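Long-range contacts in amino Transferase (Eubacterium rectale, PDB 3ELE), which probably transfers amino groups between amino acids and keto acids as a class I and II aminotransferase, using the bound cofactor pyridoxal-5'-phosphate: residues Tyr237-Leu241 against Asp264-Asp268; Ser111-Cys115 against Ile257-Leu261; Leu165-Ile169 against Leu200-Lys204. All coordinates share one frame. Numbering follows the deposited sequence.

Interaction 1. Residues Tyr237-Leu241 against Asp264-Asp268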
ATOM      1  N   TYR A 237     -20.236  19.110  -8.232  1.00 34.01           N
ATOM      2  CA  TYR A 237     -19.250  19.888  -7.536  1.00 34.09           C
ATOM      3  C   TYR A 237     -17.887  19.706  -8.221  1.00 33.82           C
ATOM      4  O   TYR A 237     -17.414  18.581  -8.411  1.00 33.23           O
ATOM      5  CB  TYR A 237     -19.222  19.446  -6.065  1.00 34.86           C
ATOM      6  CG  TYR A 237     -18.444  20.386  -5.171  1.00 35.50           C
ATOM      7  CD1 TYR A 237     -18.916  21.675  -4.918  1.00 32.18           C
ATOM      8  CD2 TYR A 237     -17.260  19.986  -4.552  1.00 33.74           C
ATOM      9  CE1 TYR A 237     -18.214  22.565  -4.095  1.00 33.92           C
ATOM     10  CE2 TYR A 237     -16.542  20.886  -3.723  1.00 35.33           C
ATOM     11  CZ  TYR A 237     -17.030  22.163  -3.498  1.00 31.64           C
ATOM     12  OH  TYR A 237     -16.347  23.044  -2.697  1.00 33.55           O
ATOM     13  N   ASP A 238     -17.273  20.822  -8.594  1.00 33.13           N
ATOM     14  CA  ASP A 238     -16.005  20.799  -9.329  1.00 33.12           C
ATOM     15  C   ASP A 238     -14.862  20.163  -8.533  1.00 32.76           C
ATOM     16  O   ASP A 238     -14.256  19.197  -8.999  1.00 34.09           O
ATOM     17  CB  ASP A 238     -15.644  22.208  -9.815  1.00 32.60           C
ATOM     18  CG  ASP A 238     -16.490  22.673 -10.992  1.00 33.66           C
ATOM     19  OD1 ASP A 238     -17.213  21.873 -11.632  1.00 35.59           O
ATOM     20  OD2 ASP A 238     -16.403  23.866 -11.296  1.00 33.41           O
ATOM     21  N   ASN A 239     -14.643  20.657  -7.318  1.00 33.14           N
ATOM     22  CA  ASN A 239     -13.583  20.155  -6.411  1.00 32.76           C
ATOM     23  C   ASN A 239     -14.009  18.887  -5.664  1.00 32.12           C
ATOM     24  O   ASN A 239     -14.241  18.884  -4.476  1.00 31.57           O
ATOM     25  CB  ASN A 239     -13.118  21.280  -5.469  1.00 33.11           C
ATOM     26  CG  ASN A 239     -12.389  22.389  -6.210  1.00 33.19           C
ATOM     27  OD1 ASN A 239     -11.453  22.125  -6.947  1.00 35.11           O
ATOM     28  ND2 ASN A 239     -12.807  23.628  -6.003  1.00 28.78           N
ATOM     29  N   THR A 240     -14.083  17.794  -6.409  1.00 32.85           N
ATOM     30  CA  THR A 240     -14.469  16.493  -5.885  1.00 31.39           C
ATOM     31  C   THR A 240     -13.383  15.507  -6.252  1.00 32.92           C
ATOM     32  O   THR A 240     -12.952  15.475  -7.411  1.00 34.38           O
ATOM     33  CB  THR A 240     -15.777  16.034  -6.519  1.00 31.59           C
ATOM     34  OG1 THR A 240     -16.797  16.987  -6.239  1.00 29.37           O
ATOM     35  CG2 THR A 240     -16.228  14.592  -6.038  1.00 25.29           C
ATOM     36  N   LEU A 241     -12.938  14.744  -5.253  1.00 32.33           N
ATOM     37  CA  LEU A 241     -12.014  13.627  -5.402  1.00 32.33           C
ATOM     38  C   LEU A 241     -12.855  12.397  -5.133  1.00 32.78           C
ATOM     39  O   LEU A 241     -13.583  12.381  -4.142  1.00 35.78           O
ATOM     40  CB  LEU A 241     -10.869  13.716  -4.392  1.00 31.91           C
ATOM     41  CG  LEU A 241      -9.856  14.833  -4.649  1.00 31.51           C
ATOM     42  CD1 LEU A 241      -9.004  15.126  -3.408  1.00 29.56           C
ATOM     43  CD2 LEU A 241      -8.989  14.464  -5.867  1.00 29.66           C
ATOM     44  N   ASP A 264     -10.757  17.172 -14.267  1.00 33.92           N
ATOM     45  CA  ASP A 264     -10.121  18.354 -14.837  1.00 33.78           C
ATOM     46  C   ASP A 264     -10.686  19.646 -14.232  1.00 33.06           C
ATOM     47  O   ASP A 264      -9.957  20.625 -14.135  1.00 32.13           O
ATOM     48  CB  ASP A 264     -10.239  18.399 -16.384  1.00 35.25           C
ATOM     49  CG  ASP A 264      -9.289  17.435 -17.097  1.00 40.53           C
ATOM     50  OD1 ASP A 264      -8.540  16.664 -16.454  1.00 42.45           O
ATOM     51  OD2 ASP A 264      -9.295  17.460 -18.348  1.00 51.08           O
ATOM     52  N   GLU A 265     -11.942  19.614 -13.764  1.00 32.16           N
ATOM     53  CA  GLU A 265     -12.630  20.798 -13.226  1.00 30.84           C
ATOM     54  C   GLU A 265     -12.248  21.183 -11.808  1.00 30.37           C
ATOM     55  O   GLU A 265     -12.769  22.160 -11.302  1.00 30.78           O
ATOM     56  CB  GLU A 265     -14.166  20.691 -13.365  1.00 30.77           C
ATOM     57  CG  GLU A 265     -14.669  20.663 -14.823  1.00 31.48           C
ATOM     58  CD  GLU A 265     -14.330  19.383 -15.568  1.00 30.19           C
ATOM     59  OE1 GLU A 265     -14.236  18.317 -14.928  1.00 34.26           O
ATOM     60  OE2 GLU A 265     -14.156  19.431 -16.793  1.00 32.43           O
ATOM     61  N   VAL A 266     -11.362  20.432 -11.152  1.00 30.96           N
ATOM     62  CA  VAL A 266     -10.803  20.853  -9.862  1.00 31.77           C
ATOM     63  C   VAL A 266     -10.005  22.139 -10.125  1.00 32.67           C
ATOM     64  O   VAL A 266      -9.584  22.368 -11.273  1.00 32.04           O
ATOM     65  CB  VAL A 266      -9.917  19.779  -9.170  1.00 32.26           C
ATOM     66  CG1 VAL A 266     -10.762  18.590  -8.745  1.00 26.35           C
ATOM     67  CG2 VAL A 266      -8.741  19.329 -10.054  1.00 31.20           C
ATOM     68  N   TYR A 267      -9.827  22.959  -9.081  1.00 33.12           N
ATOM     69  CA  TYR A 267      -9.142  24.277  -9.139  1.00 32.99           C
ATOM     70  C   TYR A 267      -7.861  24.282 -10.007  1.00 33.21           C
ATOM     71  O   TYR A 267      -7.621  25.229 -10.752  1.00 32.97           O
ATOM     72  CB  TYR A 267      -8.841  24.811  -7.695  1.00 32.99           C
ATOM     73  CG  TYR A 267      -7.646  24.125  -7.066  1.00 33.44           C
ATOM     74  CD1 TYR A 267      -7.703  22.759  -6.684  1.00 34.04           C
ATOM     75  CD2 TYR A 267      -6.419  24.778  -6.963  1.00 32.55           C
ATOM     76  CE1 TYR A 267      -6.575  22.100  -6.176  1.00 32.54           C
ATOM     77  CE2 TYR A 267      -5.296  24.123  -6.452  1.00 31.91           C
ATOM     78  CZ  TYR A 267      -5.389  22.779  -6.056  1.00 33.24           C
ATOM     79  OH  TYR A 267      -4.293  22.124  -5.542  1.00 34.64           O
ATOM     80  N   ASP A 268      -7.067  23.208  -9.906  1.00 33.31           N
ATOM     81  CA  ASP A 268      -5.810  23.032 -10.653  1.00 33.87           C
ATOM     82  C   ASP A 268      -5.508  21.512 -10.692  1.00 33.99           C
ATOM     83  O   ASP A 268      -4.884  20.979  -9.781  1.00 33.80           O
ATOM     84  CB  ASP A 268      -4.677  23.854  -9.981  1.00 34.53           C
ATOM     85  CG  ASP A 268      -3.405  23.953 -10.830  1.00 34.46           C
ATOM     86  OD1 ASP A 268      -3.085  23.049 -11.633  1.00 32.53           O
ATOM     87  OD2 ASP A 268      -2.704  24.974 -10.681  1.00 39.65           O
TER
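How a single amide side chain can join two loops is well illustrated by N239. Its CA-to-CB bond runs sideways to 264-268, but an m rotamer (chi1 -68°, chi2 -52°) carries the carboxamide across, and OD1 accepts a hydrogen bond from the backbone N of Y267 at 2.8 Å. The same OD1 lies 3.2 Å from CA of V266 and sits at the edge of the Y267 ring, near its plane. The backbone is tightly turned here: N239 is the centre of an inverse gamma turn, with a weak bond from N of T240 to O of D238, while OG1 of T240 hydrogen-bonds to O of Y237.

V266, also m, packs its CG1 3.6 Å from O of D238. At the exposed margin, CB of D238 meets O of E265 at 3.2 Å; the carboxylate of E265 turns away to hydrogen-bond with H96, and the hydroxyl of Y267 pairs with E271. The contact lies at one end of the large sheet's strands, where interior strand 240-245 begins beside 213-217 and the chain leaving strand 258-261 enters helix 269-282, N-capped by D268; L272 of that helix packs against V266 and Y267.

Interaction 2. Residues Ser111-Cys115 against Ile257-Leu261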
ATOM      1  N   SER A 111      -6.672   4.979  -1.231  1.00 32.95           N
ATOM      2  CA  SER A 111      -7.237   6.144  -1.929  1.00 32.42           C
ATOM      3  C   SER A 111      -7.522   7.278  -0.946  1.00 32.18           C
ATOM      4  O   SER A 111      -7.130   8.419  -1.178  1.00 31.93           O
ATOM      5  CB  SER A 111      -8.527   5.766  -2.694  1.00 32.75           C
ATOM      6  OG  SER A 111      -8.287   4.834  -3.742  1.00 31.57           O
ATOM      7  N   LEU A 112      -8.174   6.945   0.162  1.00 32.70           N
ATOM      8  CA  LEU A 112      -8.490   7.935   1.231  1.00 32.63           C
ATOM      9  C   LEU A 112      -7.223   8.514   1.840  1.00 34.10           C
ATOM     10  O   LEU A 112      -7.102   9.743   1.948  1.00 34.58           O
ATOM     11  CB  LEU A 112      -9.362   7.294   2.315  1.00 32.38           C
ATOM     12  CG  LEU A 112     -10.780   6.913   1.857  1.00 31.45           C
ATOM     13  CD1 LEU A 112     -11.447   5.978   2.856  1.00 36.39           C
ATOM     14  CD2 LEU A 112     -11.632   8.155   1.606  1.00 32.54           C
ATOM     15  N   SER A 113      -6.261   7.634   2.170  1.00 34.12           N
ATOM     16  CA  SER A 113      -4.972   8.046   2.751  1.00 33.81           C
ATOM     17  C   SER A 113      -4.264   9.060   1.846  1.00 33.48           C
ATOM     18  O   SER A 113      -3.852  10.137   2.323  1.00 33.58           O
ATOM     19  CB  SER A 113      -4.078   6.829   3.031  1.00 33.75           C
ATOM     20  OG  SER A 113      -4.662   5.985   4.017  1.00 33.72           O
ATOM     21  N   ILE A 114      -4.183   8.735   0.551  1.00 33.79           N
ATOM     22  CA  ILE A 114      -3.605   9.628  -0.482  1.00 33.96           C
ATOM     23  C   ILE A 114      -4.288  10.991  -0.504  1.00 32.29           C
ATOM     24  O   ILE A 114      -3.606  12.005  -0.569  1.00 33.60           O
ATOM     25  CB  ILE A 114      -3.695   8.991  -1.917  1.00 34.51           C
ATOM     26  CG1 ILE A 114      -2.688   7.858  -2.054  1.00 36.93           C
ATOM     27  CG2 ILE A 114      -3.415  10.009  -3.005  1.00 35.72           C
ATOM     28  CD1 ILE A 114      -2.923   6.997  -3.250  1.00 34.98           C
ATOM     29  N   CYS A 115      -5.628  11.011  -0.450  1.00 31.95           N
ATOM     30  CA  CYS A 115      -6.396  12.281  -0.453  1.00 31.45           C
ATOM     31  C   CYS A 115      -6.111  13.176   0.761  1.00 31.98           C
ATOM     32  O   CYS A 115      -5.868  14.367   0.595  1.00 32.64           O
ATOM     33  CB  CYS A 115      -7.903  12.045  -0.596  1.00 30.77           C
ATOM     34  SG  CYS A 115      -8.387  11.430  -2.233  1.00 33.48           S
ATOM     35  N   ILE A 257      -7.285  -3.268  -4.856  1.00 36.95           N
ATOM     36  CA  ILE A 257      -7.320  -2.557  -6.142  1.00 35.32           C
ATOM     37  C   ILE A 257      -8.444  -1.521  -6.166  1.00 33.14           C
ATOM     38  O   ILE A 257      -9.614  -1.829  -5.944  1.00 31.88           O
ATOM     39  CB  ILE A 257      -7.379  -3.566  -7.332  1.00 35.58           C
ATOM     40  CG1 ILE A 257      -7.347  -2.845  -8.695  1.00 36.97           C
ATOM     41  CG2 ILE A 257      -8.588  -4.532  -7.193  1.00 34.52           C
ATOM     42  CD1 ILE A 257      -6.128  -2.006  -8.958  1.00 35.25           C
ATOM     43  N   GLY A 258      -8.065  -0.275  -6.403  1.00 32.01           N
ATOM     44  CA  GLY A 258      -9.026   0.787  -6.506  1.00 31.69           C
ATOM     45  C   GLY A 258      -8.425   1.973  -7.209  1.00 32.22           C
ATOM     46  O   GLY A 258      -7.456   1.830  -7.955  1.00 32.20           O
ATOM     47  N   TYR A 259      -8.981   3.146  -6.954  1.00 30.61           N
ATOM     48  CA  TYR A 259      -8.456   4.351  -7.573  1.00 30.46           C
ATOM     49  C   TYR A 259      -8.871   5.617  -6.870  1.00 30.56           C
ATOM     50  O   TYR A 259      -9.747   5.599  -5.991  1.00 29.46           O
ATOM     51  CB  TYR A 259      -8.858   4.444  -9.064  1.00 30.76           C
ATOM     52  CG  TYR A 259     -10.355   4.506  -9.376  1.00 31.82           C
ATOM     53  CD1 TYR A 259     -11.097   5.690  -9.180  1.00 36.80           C
ATOM     54  CD2 TYR A 259     -11.024   3.402  -9.921  1.00 32.66           C
ATOM     55  CE1 TYR A 259     -12.462   5.763  -9.482  1.00 35.43           C
ATOM     56  CE2 TYR A 259     -12.399   3.476 -10.247  1.00 35.57           C
ATOM     57  CZ  TYR A 259     -13.101   4.663 -10.022  1.00 33.72           C
ATOM     58  OH  TYR A 259     -14.442   4.752 -10.318  1.00 37.41           O
ATOM     59  N   VAL A 260      -8.176   6.687  -7.258  1.00 31.43           N
ATOM     60  CA  VAL A 260      -8.487   8.062  -6.919  1.00 32.39           C
ATOM     61  C   VAL A 260      -8.751   8.722  -8.289  1.00 31.47           C
ATOM     62  O   VAL A 260      -7.919   8.637  -9.210  1.00 31.32           O
ATOM     63  CB  VAL A 260      -7.362   8.805  -6.189  1.00 34.02           C
ATOM     64  CG1 VAL A 260      -7.734  10.293  -6.027  1.00 33.17           C
ATOM     65  CG2 VAL A 260      -7.105   8.168  -4.803  1.00 34.94           C
ATOM     66  N   LEU A 261      -9.905   9.367  -8.409  1.00 29.70           N
ATOM     67  CA  LEU A 261     -10.304  10.043  -9.633  1.00 30.50           C
ATOM     68  C   LEU A 261     -10.139  11.534  -9.383  1.00 29.95           C
ATOM     69  O   LEU A 261     -10.735  12.062  -8.430  1.00 30.22           O
ATOM     70  CB  LEU A 261     -11.752   9.690  -9.944  1.00 30.44           C
ATOM     71  CG  LEU A 261     -12.493  10.340 -11.100  1.00 32.04           C
ATOM     72  CD1 LEU A 261     -11.778  10.154 -12.406  1.00 27.55           C
ATOM     73  CD2 LEU A 261     -13.906   9.759 -11.126  1.00 30.52           C
TER
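Hydrogen bonding comes first where helix 108-119 meets strand 258-261. OG of S111 donates to the backbone O of Y259 at 2.8 Å, its CB directed toward the strand in the m rotamer. That hydroxyl is shared, since it is also hydrogen-bonded to OG1 of T105 on the neighbouring strand 102-105. A small polar residue therefore lets the helix lie close to the sheet: CA of S111 is 5.5 Å from CA of V260, and the two short axes approach to 8.4 Å with their N-to-C directions 32° apart.

The setting is the seven-stranded mixed sheet of the large domain of fold type I PLP enzymes, in which 258-261 is the antiparallel member, held between 102-105 and 240-245. Helix 108-119 starts in the cofactor pocket, which includes G107, A108 and A109, and G258 lies close to the bound PLP; the contact thus belongs to the framework just behind the active site.

Apolar packing centres on V260, which points toward the helix. Its CG2 lies 3.5 Å from CB of S111 and, more loosely, 4.5 Å from CG2 of I114, while CG1 reaches SG of C115 at 4.0 Å. Y259 directs its CB away from the helix, and its ring meets that of Y244 with the planes about 30° apart.

Interaction 3. Residues Leu165-Ile169 against Leu200-Lys204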
ATOM      1  N   LEU A 165     -23.862  21.079   9.622  1.00 34.26           N
ATOM      2  CA  LEU A 165     -22.675  21.050   8.744  1.00 33.71           C
ATOM      3  C   LEU A 165     -22.100  22.441   8.545  1.00 33.79           C
ATOM      4  O   LEU A 165     -20.915  22.628   8.782  1.00 33.05           O
ATOM      5  CB  LEU A 165     -22.943  20.399   7.378  1.00 33.98           C
ATOM      6  CG  LEU A 165     -21.840  20.458   6.297  1.00 34.64           C
ATOM      7  CD1 LEU A 165     -20.454  20.002   6.827  1.00 29.60           C
ATOM      8  CD2 LEU A 165     -22.270  19.660   5.072  1.00 31.35           C
ATOM      9  N   GLU A 166     -22.944  23.388   8.123  1.00 34.07           N
ATOM     10  CA  GLU A 166     -22.529  24.774   7.874  1.00 35.29           C
ATOM     11  C   GLU A 166     -21.852  25.422   9.088  1.00 37.18           C
ATOM     12  O   GLU A 166     -20.881  26.168   8.937  1.00 37.46           O
ATOM     13  CB  GLU A 166     -23.728  25.628   7.424  1.00 35.00           C
ATOM     14  CG  GLU A 166     -23.331  27.062   7.045  1.00 37.89           C
ATOM     15  CD  GLU A 166     -24.404  27.867   6.345  1.00 36.41           C
ATOM     16  OE1 GLU A 166     -25.535  27.376   6.149  1.00 44.29           O
ATOM     17  OE2 GLU A 166     -24.092  29.020   5.985  1.00 41.44           O
ATOM     18  N   GLU A 167     -22.390  25.137  10.273  1.00 39.09           N
ATOM     19  CA  GLU A 167     -21.867  25.643  11.552  1.00 41.11           C
ATOM     20  C   GLU A 167     -20.455  25.102  11.864  1.00 39.24           C
ATOM     21  O   GLU A 167     -19.663  25.792  12.499  1.00 38.76           O
ATOM     22  CB  GLU A 167     -22.860  25.303  12.677  1.00 41.12           C
ATOM     23  CG  GLU A 167     -22.597  25.954  14.026  1.00 47.22           C
ATOM     24  CD  GLU A 167     -23.567  25.500  15.134  1.00 45.43           C
ATOM     25  OE1 GLU A 167     -24.557  24.767  14.865  1.00 54.98           O
ATOM     26  OE2 GLU A 167     -23.326  25.890  16.300  1.00 60.51           O
ATOM     27  N   ARG A 168     -20.139  23.893  11.392  1.00 38.47           N
ATOM     28  CA  ARG A 168     -18.801  23.264  11.595  1.00 37.42           C
ATOM     29  C   ARG A 168     -17.770  23.556  10.490  1.00 37.91           C
ATOM     30  O   ARG A 168     -16.631  23.098  10.585  1.00 38.95           O
ATOM     31  CB  ARG A 168     -18.965  21.758  11.802  1.00 37.78           C
ATOM     32  CG  ARG A 168     -19.616  21.447  13.128  1.00 37.13           C
ATOM     33  CD  ARG A 168     -20.178  20.072  13.194  1.00 36.07           C
ATOM     34  NE  ARG A 168     -20.697  19.778  14.536  1.00 36.59           N
ATOM     35  CZ  ARG A 168     -21.836  20.248  15.053  1.00 39.80           C
ATOM     36  NH1 ARG A 168     -22.638  21.068  14.374  1.00 38.23           N
ATOM     37  NH2 ARG A 168     -22.182  19.888  16.291  1.00 42.72           N
ATOM     38  N   ILE A 169     -18.171  24.287   9.446  1.00 36.68           N
ATOM     39  CA  ILE A 169     -17.275  24.699   8.369  1.00 35.71           C
ATOM     40  C   ILE A 169     -16.623  26.006   8.827  1.00 36.39           C
ATOM     41  O   ILE A 169     -17.323  26.910   9.278  1.00 36.72           O
ATOM     42  CB  ILE A 169     -18.023  24.954   7.034  1.00 34.72           C
ATOM     43  CG1 ILE A 169     -18.546  23.652   6.424  1.00 34.86           C
ATOM     44  CG2 ILE A 169     -17.096  25.648   6.014  1.00 36.54           C
ATOM     45  CD1 ILE A 169     -19.506  23.885   5.267  1.00 34.19           C
ATOM     46  N   LEU A 200     -23.591  24.726  -0.766  1.00 35.00           N
ATOM     47  CA  LEU A 200     -23.049  25.140   0.532  1.00 34.96           C
ATOM     48  C   LEU A 200     -21.526  25.249   0.493  1.00 34.90           C
ATOM     49  O   LEU A 200     -20.966  26.269   0.893  1.00 34.73           O
ATOM     50  CB  LEU A 200     -23.478  24.161   1.645  1.00 35.13           C
ATOM     51  CG  LEU A 200     -22.973  24.394   3.083  1.00 35.67           C
ATOM     52  CD1 LEU A 200     -23.395  25.760   3.637  1.00 34.01           C
ATOM     53  CD2 LEU A 200     -23.448  23.236   3.973  1.00 34.41           C
ATOM     54  N   LEU A 201     -20.871  24.198   0.009  1.00 35.81           N
ATOM     55  CA  LEU A 201     -19.406  24.149  -0.062  1.00 35.31           C
ATOM     56  C   LEU A 201     -18.817  25.137  -1.053  1.00 36.45           C
ATOM     57  O   LEU A 201     -17.769  25.744  -0.766  1.00 36.32           O
ATOM     58  CB  LEU A 201     -18.919  22.716  -0.317  1.00 35.49           C
ATOM     59  CG  LEU A 201     -19.244  21.669   0.760  1.00 32.85           C
ATOM     60  CD1 LEU A 201     -18.496  20.370   0.418  1.00 33.05           C
ATOM     61  CD2 LEU A 201     -18.881  22.135   2.147  1.00 29.54           C
ATOM     62  N   GLU A 202     -19.478  25.322  -2.195  1.00 38.24           N
ATOM     63  CA  GLU A 202     -19.072  26.363  -3.164  1.00 39.55           C
ATOM     64  C   GLU A 202     -19.117  27.763  -2.499  1.00 38.24           C
ATOM     65  O   GLU A 202     -18.180  28.553  -2.646  1.00 39.63           O
ATOM     66  CB  GLU A 202     -19.978  26.327  -4.406  1.00 38.79           C
ATOM     67  CG  GLU A 202     -19.640  27.332  -5.517  1.00 41.73           C
ATOM     68  CD  GLU A 202     -20.787  27.502  -6.535  1.00 43.89           C
ATOM     69  OE1 GLU A 202     -21.526  26.520  -6.801  1.00 56.98           O
ATOM     70  OE2 GLU A 202     -20.953  28.622  -7.062  1.00 54.38           O
ATOM     71  N   LYS A 203     -20.213  28.053  -1.793  1.00 37.05           N
ATOM     72  CA  LYS A 203     -20.402  29.323  -1.065  1.00 37.08           C
ATOM     73  C   LYS A 203     -19.335  29.499   0.030  1.00 36.11           C
ATOM     74  O   LYS A 203     -18.704  30.550   0.087  1.00 35.00           O
ATOM     75  CB  LYS A 203     -21.835  29.400  -0.488  1.00 36.22           C
ATOM     76  CG  LYS A 203     -22.141  30.480   0.552  1.00 38.45           C
ATOM     77  CD  LYS A 203     -23.507  30.223   1.223  1.00 39.89           C
ATOM     78  CE  LYS A 203     -23.524  30.560   2.721  1.00 46.19           C
ATOM     79  NZ  LYS A 203     -24.683  29.888   3.401  1.00 47.93           N
ATOM     80  N   LYS A 204     -19.137  28.475   0.877  1.00 35.91           N
ATOM     81  CA  LYS A 204     -18.103  28.539   1.951  1.00 35.00           C
ATOM     82  C   LYS A 204     -16.663  28.571   1.419  1.00 34.42           C
ATOM     83  O   LYS A 204     -15.804  29.181   2.054  1.00 36.41           O
ATOM     84  CB  LYS A 204     -18.263  27.421   2.977  1.00 36.16           C
ATOM     85  CG  LYS A 204     -19.603  27.399   3.736  1.00 38.69           C
ATOM     86  CD  LYS A 204     -19.874  28.616   4.621  1.00 38.33           C
ATOM     87  CE  LYS A 204     -18.935  28.737   5.779  1.00 39.02           C
ATOM     88  NZ  LYS A 204     -19.412  29.809   6.718  1.00 41.02           N
TER
HETATM   89  O   HOH W   1     -19.676  28.445   9.383  1.00 40.03           O
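A salt bridge spans the outer margin of this contact: NZ of K203 donates to OE2 of E166 at 2.8 Å. The glutamate leaves its helix sideways, but with chi1 and chi2 both t it extends far enough to meet the lysine. A second lysine acts through water. NZ of K204 gives a hydrogen bond of 3.0 Å to a water molecule that in turn donates to O of E166 at 2.6 Å and to O of I169 at 2.8 Å, so both carbonyls are linked to helix 191-208; the same NZ also forms a salt bridge with E207.

Beneath the charges, the aliphatic parts take over. CE of K204 rests 3.6 Å from CG2 of I169, and CG of E166 lies 3.6 Å from CD1 of L200. Deeper still, CD1 of I169 packs 3.6 Å from CD2 of L201 and 4.1 Å from CG of L200, while CD2 of L165 meets CD2 of L200 at 3.9 Å. L165 and I169 continue inward onto I128 of strand 126-130. The chemistry is that of amphipathic segments: leucine and isoleucine fill the buried side, methylenes of E166 and K204 cover them, and charged ends meet K203, water and E207 toward solvent.

How the interactions relate
From the N terminus, helix 108-119 opens interaction 2, which closes only at strand 258-261, after a loop of 141 residues. Interaction 3 is nested inside that loop, tying the region of helix 162-167 to helix 191-208 over 30 residues. Interaction 1 follows it in series, joining the start of strand 240-245 to the loop between strand 258-261 and helix 269-282 across 22 residues; since it opens before interaction 2 closes and ends after it, the two cross. L241 joins them, its CD1 lying 3.9 Å from SG of C115. Y237 links interaction 1 to interaction 3, its OH lying 3.5 Å from CB of L201. Interactions 2 and 3 stay about 14 Å apart at their nearest atoms.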